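Local coordinates for glucose import ATP-binding protein GlcV (Sulfolobus solfataricus, PDB 1OXX) that hydrolyses ATP to energise glucose uptake by the GlcSTUV ABC transporter, in which two copies serve as the ATPase subunits, at residues Val12-Lys15 / Gly16-Ala20; Ile288-Asp291 / Ser292-Leu295; Asp129-His132 / Val133-His136. The protein carries 1 engineered substitution. All blocks are in the same frame, centred on the assembly; numbering follows the deposited sequence.

Contact 1: residues Val12-Lys15 / Gly16-Ala20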
ATOM      1  N   VAL A  12      14.884  -0.962  17.026  1.00  8.88           N
ATOM      2  CA  VAL A  12      16.236  -0.778  16.544  1.00  5.89           C
ATOM      3  C   VAL A  12      16.885  -2.123  16.275  1.00  7.23           C
ATOM      4  O   VAL A  12      16.490  -3.153  16.837  1.00  9.90           O
ATOM      5  CB  VAL A  12      17.106   0.015  17.543  1.00  8.14           C
ATOM      6  CG1 VAL A  12      16.432   1.309  17.926  1.00  9.35           C
ATOM      7  CG2 VAL A  12      17.424  -0.820  18.763  1.00  7.69           C
ATOM      8  N   PHE A  13      17.853  -2.102  15.372  1.00  5.69           N
ATOM      9  CA  PHE A  13      18.689  -3.253  15.074  1.00  7.24           C
ATOM     10  C   PHE A  13      20.145  -2.793  15.160  1.00  5.67           C
ATOM     11  O   PHE A  13      20.418  -1.600  15.328  1.00  5.36           O
ATOM     12  CB  PHE A  13      18.385  -3.794  13.678  1.00  7.34           C
ATOM     13  CG  PHE A  13      17.008  -4.383  13.542  1.00 10.50           C
ATOM     14  CD1 PHE A  13      16.026  -3.719  12.829  1.00  9.51           C
ATOM     15  CD2 PHE A  13      16.696  -5.592  14.131  1.00 13.57           C
ATOM     16  CE1 PHE A  13      14.751  -4.259  12.699  1.00 10.81           C
ATOM     17  CE2 PHE A  13      15.425  -6.132  14.006  1.00 16.58           C
ATOM     18  CZ  PHE A  13      14.459  -5.468  13.288  1.00 13.50           C
ATOM     19  N   LYS A  14      21.078  -3.736  15.036  1.00  9.30           N
ATOM     20  CA  LYS A  14      22.503  -3.434  15.055  1.00  6.89           C
ATOM     21  C   LYS A  14      22.872  -2.608  16.293  1.00  6.27           C
ATOM     22  O   LYS A  14      23.637  -1.649  16.242  1.00  5.70           O
ATOM     23  CB  LYS A  14      22.911  -2.727  13.763  1.00 10.54           C
ATOM     24  CG  LYS A  14      22.757  -3.612  12.517  1.00 11.08           C
ATOM     25  CD  LYS A  14      22.811  -2.793  11.243  1.00 23.27           C
ATOM     26  CE  LYS A  14      22.853  -3.677  10.011  1.00 32.22           C
ATOM     27  NZ  LYS A  14      24.140  -4.405   9.925  1.00 25.52           N
ATOM     28  N   LYS A  15      22.321  -3.023  17.424  1.00  4.62           N
ATOM     29  CA  LYS A  15      22.588  -2.426  18.737  1.00  8.25           C
ATOM     30  C   LYS A  15      22.253  -0.936  18.841  1.00  7.21           C
ATOM     31  O   LYS A  15      22.794  -0.225  19.693  1.00 10.39           O
ATOM     32  CB  LYS A  15      24.034  -2.694  19.168  1.00  6.05           C
ATOM     33  CG  LYS A  15      24.383  -4.179  19.207  1.00 15.63           C
ATOM     34  CD  LYS A  15      25.739  -4.438  19.836  1.00 19.26           C
ATOM     35  CE  LYS A  15      25.678  -4.274  21.353  0.50 22.53           C
ATOM     36  NZ  LYS A  15      26.853  -4.865  22.053  0.50 21.17           N
ATOM     37  N   GLY A  16      21.340  -0.478  17.986  1.00  5.17           N
ATOM     38  CA  GLY A  16      20.893   0.901  17.994  1.00  5.91           C
ATOM     39  C   GLY A  16      21.258   1.668  16.745  1.00  5.77           C
ATOM     40  O   GLY A  16      20.727   2.738  16.475  1.00  5.94           O
ATOM     41  N   LYS A  17      22.179   1.126  15.968  1.00  4.32           N
ATOM     42  CA  LYS A  17      22.677   1.845  14.805  1.00  3.43           C
ATOM     43  C   LYS A  17      21.627   2.043  13.729  1.00  7.22           C
ATOM     44  O   LYS A  17      21.648   3.041  13.014  1.00  5.98           O
ATOM     45  CB  LYS A  17      23.901   1.150  14.225  1.00  4.01           C
ATOM     46  CG  LYS A  17      24.511   1.852  13.046  1.00  4.53           C
ATOM     47  CD  LYS A  17      25.862   1.288  12.740  1.00  4.46           C
ATOM     48  CE  LYS A  17      26.458   1.919  11.500  1.00  4.29           C
ATOM     49  NZ  LYS A  17      27.901   1.605  11.354  1.00  6.04           N
ATOM     50  N   VAL A  18      20.726   1.085  13.611  1.00  4.97           N
ATOM     51  CA  VAL A  18      19.616   1.170  12.674  1.00  6.05           C
ATOM     52  C   VAL A  18      18.311   1.330  13.445  1.00  6.96           C
ATOM     53  O   VAL A  18      18.013   0.533  14.332  1.00  7.91           O
ATOM     54  CB  VAL A  18      19.532  -0.102  11.825  1.00  9.88           C
ATOM     55  CG1 VAL A  18      18.236  -0.121  11.030  1.00 14.97           C
ATOM     56  CG2 VAL A  18      20.749  -0.209  10.917  1.00 15.45           C
ATOM     57  N   VAL A  19      17.559   2.379  13.131  1.00  7.34           N
ATOM     58  CA  VAL A  19      16.273   2.636  13.761  1.00  9.15           C
ATOM     59  C   VAL A  19      15.195   2.362  12.724  1.00  9.56           C
ATOM     60  O   VAL A  19      14.936   3.183  11.842  1.00 11.57           O
ATOM     61  CB  VAL A  19      16.179   4.061  14.296  1.00  8.62           C
ATOM     62  CG1 VAL A  19      14.812   4.295  14.922  1.00 10.08           C
ATOM     63  CG2 VAL A  19      17.287   4.318  15.313  1.00  8.14           C
ATOM     64  N   ALA A  20      14.602   1.182  12.821  1.00  7.51           N
ATOM     65  CA  ALA A  20      13.630   0.735  11.832  1.00  7.91           C
ATOM     66  C   ALA A  20      12.270   1.397  12.016  1.00  7.61           C
ATOM     67  O   ALA A  20      11.550   1.658  11.042  1.00  8.52           O
ATOM     68  CB  ALA A  20      13.491  -0.775  11.898  1.00  9.74           C
TER
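A chi1 of -53° sets Val12 CG1 anti to its carbonyl carbon, 4.1 Å from CG2 of Val19, while CG2 turns to the other side and comes within 3.9 Å of Gly16 CA. Val12 and Val19 form a non-hydrogen-bonded antiparallel pair on one face of the hairpin; Phe13 and Val18, the hydrogen-bonded pair, occupy the other. The chi1 of Phe13, -67°, puts CG beside the backbone N, and the ring then meets Ala20 CB with its edge, CE1 at 3.8 Å. On the same face Lys14 CD presses against Val18 CG2 at 3.3 Å, tighter than normal van der Waals contact. With an alanine in place of Val12 both methyls go, and Val19 CG2 would probably lose its apolar partner, with a gap opened beside Gly16, which would keep only the CB contact. The backbone closes round Phe13: its N donates to Val18 O at 2.8 Å, and its O is gripped from opposite faces of the carbonyl plane, by Gly16 N at 3.0 Å and Val18 N at 3.2 Å. Lys17 N is held by Lys14 O at 3.1 Å. Gly16 has a positive phi, 115°, at which a side chain would jam against the carbonyl O of Lys15. Outside the turn, Ser58 OG is hydrogen-bonded to Val12 N. Lys17 and Val18 both facing Phe13 make a classic beta bulge at the end of the hairpin 4-13/18-28, and the placing of Phe13 near Thr46 is consistent with the A-loop aromatic of ABC ATPases, which stacks on adenine.

Contact 2: residues Ile288-Asp291 / Ser292-Leu295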
ATOM      1  N   ILE A 288      -6.981  24.712 -26.539  1.00 11.96           N
ATOM      2  CA  ILE A 288      -8.188  23.899 -26.503  1.00 12.60           C
ATOM      3  C   ILE A 288      -9.326  24.785 -26.051  1.00 17.26           C
ATOM      4  O   ILE A 288      -9.109  25.918 -25.642  1.00 18.45           O
ATOM      5  CB  ILE A 288      -8.021  22.705 -25.547  1.00 13.68           C
ATOM      6  CG1 ILE A 288      -7.827  23.189 -24.109  1.00 10.15           C
ATOM      7  CG2 ILE A 288      -6.854  21.851 -25.970  1.00 14.60           C
ATOM      8  CD1 ILE A 288      -7.573  22.062 -23.115  1.00 14.64           C
ATOM      9  N   LYS A 289     -10.546  24.286 -26.182  1.00 19.59           N
ATOM     10  CA  LYS A 289     -11.707  25.005 -25.702  1.00 21.38           C
ATOM     11  C   LYS A 289     -12.292  24.242 -24.533  1.00 21.10           C
ATOM     12  O   LYS A 289     -13.262  23.500 -24.695  1.00 23.54           O
ATOM     13  N   ASP A 290     -11.672  24.398 -23.362  1.00 16.94           N
ATOM     14  CA  ASP A 290     -12.120  23.728 -22.148  1.00 15.22           C
ATOM     15  C   ASP A 290     -11.600  24.484 -20.933  1.00 14.77           C
ATOM     16  O   ASP A 290     -10.424  24.385 -20.565  1.00 15.43           O
ATOM     17  CB  ASP A 290     -11.639  22.284 -22.131  1.00 14.54           C
ATOM     18  CG  ASP A 290     -12.242  21.479 -20.993  1.00 11.64           C
ATOM     19  OD1 ASP A 290     -12.755  22.077 -20.029  1.00 12.21           O
ATOM     20  OD2 ASP A 290     -12.218  20.239 -20.982  1.00 16.04           O
ATOM     21  N   ASP A 291     -12.487  25.236 -20.298  1.00 13.85           N
ATOM     22  CA  ASP A 291     -12.106  26.058 -19.162  1.00 16.34           C
ATOM     23  C   ASP A 291     -11.791  25.282 -17.873  1.00 14.01           C
ATOM     24  O   ASP A 291     -11.376  25.875 -16.882  1.00 17.22           O
ATOM     25  CB  ASP A 291     -13.162  27.146 -18.912  1.00 19.25           C
ATOM     26  CG  ASP A 291     -14.404  26.624 -18.220  1.00 24.65           C
ATOM     27  OD1 ASP A 291     -15.305  27.444 -17.936  1.00 42.55           O
ATOM     28  OD2 ASP A 291     -14.575  25.432 -17.906  1.00 26.33           O
ATOM     29  N   SER A 292     -11.931  23.956 -17.900  1.00  9.98           N
ATOM     30  CA  SER A 292     -11.582  23.132 -16.740  1.00 10.56           C
ATOM     31  C   SER A 292     -10.074  22.813 -16.682  1.00  7.61           C
ATOM     32  O   SER A 292      -9.601  22.211 -15.715  1.00  8.16           O
ATOM     33  CB  SER A 292     -12.400  21.833 -16.726  1.00 10.49           C
ATOM     34  OG  SER A 292     -12.115  20.995 -17.830  1.00 14.42           O
ATOM     35  N   TRP A 293      -9.350  23.263 -17.699  1.00  6.85           N
ATOM     36  CA  TRP A 293      -7.907  23.118 -17.783  1.00  6.43           C
ATOM     37  C   TRP A 293      -7.266  24.505 -17.869  1.00  7.42           C
ATOM     38  O   TRP A 293      -7.852  25.416 -18.457  1.00  9.88           O
ATOM     39  CB  TRP A 293      -7.526  22.384 -19.055  1.00  6.68           C
ATOM     40  CG  TRP A 293      -7.882  20.914 -19.093  1.00  4.54           C
ATOM     41  CD1 TRP A 293      -8.981  20.350 -19.677  1.00  8.64           C
ATOM     42  CD2 TRP A 293      -7.121  19.831 -18.544  1.00  5.36           C
ATOM     43  NE1 TRP A 293      -8.956  18.985 -19.511  1.00  7.81           N
ATOM     44  CE2 TRP A 293      -7.819  18.643 -18.826  1.00  5.66           C
ATOM     45  CE3 TRP A 293      -5.914  19.745 -17.845  1.00  4.95           C
ATOM     46  CZ2 TRP A 293      -7.345  17.389 -18.429  1.00  6.48           C
ATOM     47  CZ3 TRP A 293      -5.463  18.511 -17.441  1.00  5.05           C
ATOM     48  CH2 TRP A 293      -6.173  17.360 -17.727  1.00  5.12           C
ATOM     49  N   ILE A 294      -6.075  24.661 -17.304  1.00  5.99           N
ATOM     50  CA  ILE A 294      -5.346  25.928 -17.439  1.00  7.19           C
ATOM     51  C   ILE A 294      -4.001  25.713 -18.117  1.00  5.17           C
ATOM     52  O   ILE A 294      -3.276  24.728 -17.858  1.00  5.06           O
ATOM     53  CB  ILE A 294      -5.108  26.659 -16.092  1.00  7.61           C
ATOM     54  CG1 ILE A 294      -4.284  25.802 -15.128  1.00  6.19           C
ATOM     55  CG2 ILE A 294      -6.424  27.141 -15.501  1.00  6.00           C
ATOM     56  CD1 ILE A 294      -3.601  26.611 -14.054  1.00  8.23           C
ATOM     57  N   LEU A 295      -3.646  26.670 -18.956  1.00  4.43           N
ATOM     58  CA  LEU A 295      -2.361  26.688 -19.628  1.00  4.11           C
ATOM     59  C   LEU A 295      -1.233  27.035 -18.679  1.00  6.26           C
ATOM     60  O   LEU A 295      -1.343  28.010 -17.922  1.00  8.04           O
ATOM     61  CB  LEU A 295      -2.382  27.782 -20.691  1.00  6.53           C
ATOM     62  CG  LEU A 295      -2.736  27.413 -22.119  1.00 12.18           C
ATOM     63  CD1 LEU A 295      -2.794  28.689 -22.949  1.00 12.91           C
ATOM     64  CD2 LEU A 295      -1.708  26.458 -22.705  1.00 10.41           C
TER
HETATM   65  O   HOH W   1     -11.907  17.896 -19.030  1.00 29.80           O
HETATM   66  O   HOH W   2      -9.258  27.904 -18.083  1.00 28.39           O
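Asp290 and Trp293 stand almost perpendicular, the carboxylate plane turned 88° from the indole plane, with OD2 at the ring edge 3.5 Å from Trp293 CD1. With CG anti to the backbone N (chi1 -172°), the carboxylate reaches forward over the next residues, and OD1 takes two bonds from Ser292. The backbone N of Ser292 donates at 3.0 Å and its OG at a short 2.5 Å, both from the same side of the carboxylate plane and well out of it, so two bonds hold OD1 from one face and limit the turning of the carboxylate. The remaining oxygen, OD2, accepts a hydrogen bond from a water 3.1 Å away, and the same water accepts a weak one from Trp293 NE1; the acid and the indole are thus joined through solvent as well as by direct contact. Ile288 comes at the indole obliquely, its CD1 lying 4.1 Å from Trp293 CB. Arg343, beyond the turn, is shared by two of these residues: NH1 is hydrogen-bonded to Ser292 OG, and the guanidinium makes a cation-pi contact with Trp293. Tyr341 of strand 337-342 touches the side chain of Trp293, and its hydroxyl is hydrogen-bonded to Ile288 N. Backbone closure comes from Trp293 N to Asp290 O at 3.3 Å. The aspartate side chain bonded to the second N-H along makes an Asx turn, nested in a type I beta turn that leads into strand 294-307 of the C-terminal, OB-like domain.

Contact 3: residues Asp129-His132 / Val133-His136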
ATOM      1  N   ASP A 129     -14.127 -21.767  -1.537  1.00  5.23           N
ATOM      2  CA  ASP A 129     -14.243 -22.531  -2.779  1.00  6.67           C
ATOM      3  C   ASP A 129     -12.984 -23.286  -3.184  1.00  3.83           C
ATOM      4  O   ASP A 129     -12.571 -23.276  -4.352  1.00  5.87           O
ATOM      5  CB  ASP A 129     -14.715 -21.633  -3.920  1.00 10.18           C
ATOM      6  CG  ASP A 129     -15.199 -22.416  -5.131  1.00 12.21           C
ATOM      7  OD1 ASP A 129     -15.739 -23.538  -4.968  1.00  7.73           O
ATOM      8  OD2 ASP A 129     -15.093 -21.962  -6.299  1.00 13.64           O
ATOM      9  N   ILE A 130     -12.397 -23.974  -2.204  1.00  4.94           N
ATOM     10  CA  ILE A 130     -11.270 -24.882  -2.460  1.00  3.99           C
ATOM     11  C   ILE A 130     -11.508 -26.255  -1.862  1.00  5.48           C
ATOM     12  O   ILE A 130     -10.589 -27.058  -1.733  1.00  5.20           O
ATOM     13  CB  ILE A 130      -9.921 -24.328  -1.940  1.00  5.77           C
ATOM     14  CG1 ILE A 130     -10.078 -23.762  -0.528  1.00 10.27           C
ATOM     15  CG2 ILE A 130      -9.389 -23.292  -2.920  1.00  9.43           C
ATOM     16  CD1 ILE A 130      -8.791 -23.425   0.179  1.00 12.83           C
ATOM     17  N   HIS A 131     -12.760 -26.527  -1.510  1.00  4.51           N
ATOM     18  CA  HIS A 131     -13.109 -27.812  -0.922  1.00  4.70           C
ATOM     19  C   HIS A 131     -12.757 -28.971  -1.863  1.00  4.65           C
ATOM     20  O   HIS A 131     -12.356 -30.048  -1.419  1.00  7.62           O
ATOM     21  CB  HIS A 131     -14.604 -27.815  -0.570  1.00  5.35           C
ATOM     22  CG  HIS A 131     -15.051 -29.025   0.172  1.00  7.72           C
ATOM     23  ND1 HIS A 131     -15.516 -30.144  -0.472  1.00  9.91           N
ATOM     24  CD2 HIS A 131     -15.082 -29.308   1.496  1.00  5.37           C
ATOM     25  CE1 HIS A 131     -15.840 -31.060   0.422  1.00  8.48           C
ATOM     26  NE2 HIS A 131     -15.585 -30.578   1.628  1.00  9.65           N
ATOM     27  N   HIS A 132     -12.890 -28.728  -3.162  1.00  4.62           N
ATOM     28  CA  HIS A 132     -12.690 -29.760  -4.169  1.00  5.30           C
ATOM     29  C   HIS A 132     -11.234 -30.058  -4.499  1.00  9.20           C
ATOM     30  O   HIS A 132     -10.947 -30.988  -5.253  1.00  9.74           O
ATOM     31  CB  HIS A 132     -13.431 -29.409  -5.457  1.00  6.79           C
ATOM     32  CG  HIS A 132     -13.049 -28.083  -6.040  1.00  4.94           C
ATOM     33  ND1 HIS A 132     -13.323 -26.886  -5.413  1.00  4.58           N
ATOM     34  CD2 HIS A 132     -12.436 -27.759  -7.207  1.00  4.98           C
ATOM     35  CE1 HIS A 132     -12.892 -25.885  -6.163  1.00  9.91           C
ATOM     36  NE2 HIS A 132     -12.343 -26.392  -7.256  1.00  6.94           N
ATOM     37  N   VAL A 133     -10.306 -29.279  -3.939  1.00  6.01           N
ATOM     38  CA  VAL A 133      -8.887 -29.556  -4.161  1.00  6.59           C
ATOM     39  C   VAL A 133      -8.131 -29.827  -2.843  1.00  2.95           C
ATOM     40  O   VAL A 133      -6.909 -29.706  -2.774  1.00  5.24           O
ATOM     41  CB  VAL A 133      -8.209 -28.420  -4.952  1.00  4.85           C
ATOM     42  CG1 VAL A 133      -8.776 -28.345  -6.380  1.00  7.47           C
ATOM     43  CG2 VAL A 133      -8.387 -27.086  -4.284  1.00  6.24           C
ATOM     44  N   LEU A 134      -8.853 -30.179  -1.789  1.00  4.12           N
ATOM     45  CA  LEU A 134      -8.216 -30.432  -0.495  1.00  3.17           C
ATOM     46  C   LEU A 134      -7.166 -31.526  -0.518  1.00  4.64           C
ATOM     47  O   LEU A 134      -6.251 -31.490   0.304  1.00  5.22           O
ATOM     48  CB  LEU A 134      -9.267 -30.727   0.586  1.00  5.37           C
ATOM     49  CG  LEU A 134     -10.049 -29.519   1.095  1.00  7.28           C
ATOM     50  CD1 LEU A 134     -11.274 -29.912   1.919  1.00  7.02           C
ATOM     51  CD2 LEU A 134      -9.148 -28.603   1.903  1.00  9.17           C
ATOM     52  N   ASN A 135      -7.280 -32.506  -1.416  1.00  4.34           N
ATOM     53  CA  ASN A 135      -6.290 -33.569  -1.470  1.00  5.40           C
ATOM     54  C   ASN A 135      -5.046 -33.242  -2.280  1.00  6.22           C
ATOM     55  O   ASN A 135      -4.091 -34.007  -2.279  1.00  6.58           O
ATOM     56  CB  ASN A 135      -6.931 -34.846  -2.004  1.00  9.33           C
ATOM     57  CG  ASN A 135      -7.797 -35.520  -0.977  1.00 18.64           C
ATOM     58  OD1 ASN A 135      -8.491 -36.491  -1.275  1.00 57.11           O
ATOM     59  ND2 ASN A 135      -7.752 -35.021   0.251  1.00 26.10           N
ATOM     60  N   HIS A 136      -5.027 -32.093  -2.941  1.00  2.69           N
ATOM     61  CA  HIS A 136      -3.880 -31.710  -3.753  1.00  4.13           C
ATOM     62  C   HIS A 136      -2.723 -31.158  -2.922  1.00  4.76           C
ATOM     63  O   HIS A 136      -2.934 -30.485  -1.912  1.00  4.42           O
ATOM     64  CB  HIS A 136      -4.257 -30.607  -4.740  1.00  5.50           C
ATOM     65  CG  HIS A 136      -5.178 -31.037  -5.837  1.00  9.25           C
ATOM     66  ND1 HIS A 136      -5.160 -30.466  -7.092  1.00 16.18           N
ATOM     67  CD2 HIS A 136      -6.172 -31.956  -5.857  1.00 11.53           C
ATOM     68  CE1 HIS A 136      -6.084 -31.039  -7.846  1.00 10.15           C
ATOM     69  NE2 HIS A 136      -6.714 -31.943  -7.119  1.00 17.42           N
TER
HETATM   70  O   HOH W   3      -8.889 -32.953  -3.799  1.00 26.67           O
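Val133 N donates to Ile130 O at 3.1 Å. This bond closes a short 3-10 turn in the helical part of the ABC-ATPase domain, directly after a Schellman motif, with Asp129 at positive phi, has ended helix 114-127. Val133 CG2 sits between its own backbone N and carbonyl carbon, a placement that lays this methyl against the carbonyl oxygen of the same turn. Val133 CG2 is also 3.9 Å from Ile130 CB, and the two side chains cross at about a right angle. The other methyl, CG1, lies alongside the imidazole of His132, 3.8 Å from CD2, the two side chains pointing the same way. Leu134 folds back over the turn: its CG and CD1 rest on the carbonyl oxygen of His131, and CD1 meets His131 CD2 at 3.9 Å. The polar end of that histidine is committed backwards, NE2 being hydrogen-bonded to Glu122 OE2 of helix 114-127. Ile130, Val133 and Leu134 are buried: Ile130 packs against Val149 of helix 143-155 and, with Leu134, on Ile103 of helix 99-104, while Val133 touches Leu141 and Gln145. The loop therefore wedges its apolar residues between helices and leaves His131 and His132 on the outside. A water spans the next bend, donating to His132 O at 3.2 Å and accepting from Asn135 N at 2.9 Å. Val133 O then takes the N-H of His136 in a type I beta turn, bringing the imidazole of His136 round until Val133 CB stands over the centre of one ring face, 4.1 Å above its plane.

The three local turns mark separate parts of GlcV and touch nowhere. Contacts 1 and 3 both belong to the ATPase domain, their centres about 44 Å apart and their nearest atoms about 32 Å. Contact 1 is the one beside the nucleotide site: the side chain of Phe13 comes to about 4 Å from that of Thr46, one of the residues 40-46 inferred to bind ATP. Contact 3, among the helices, is remote from that site, and contact 2 lies in the C-terminal domain of unknown function. Contacts 1 and 2 sit on opposite sides of the chain's centre, about 52 Å between centres, and the centres of contacts 2 and 3 are about 56 Å apart.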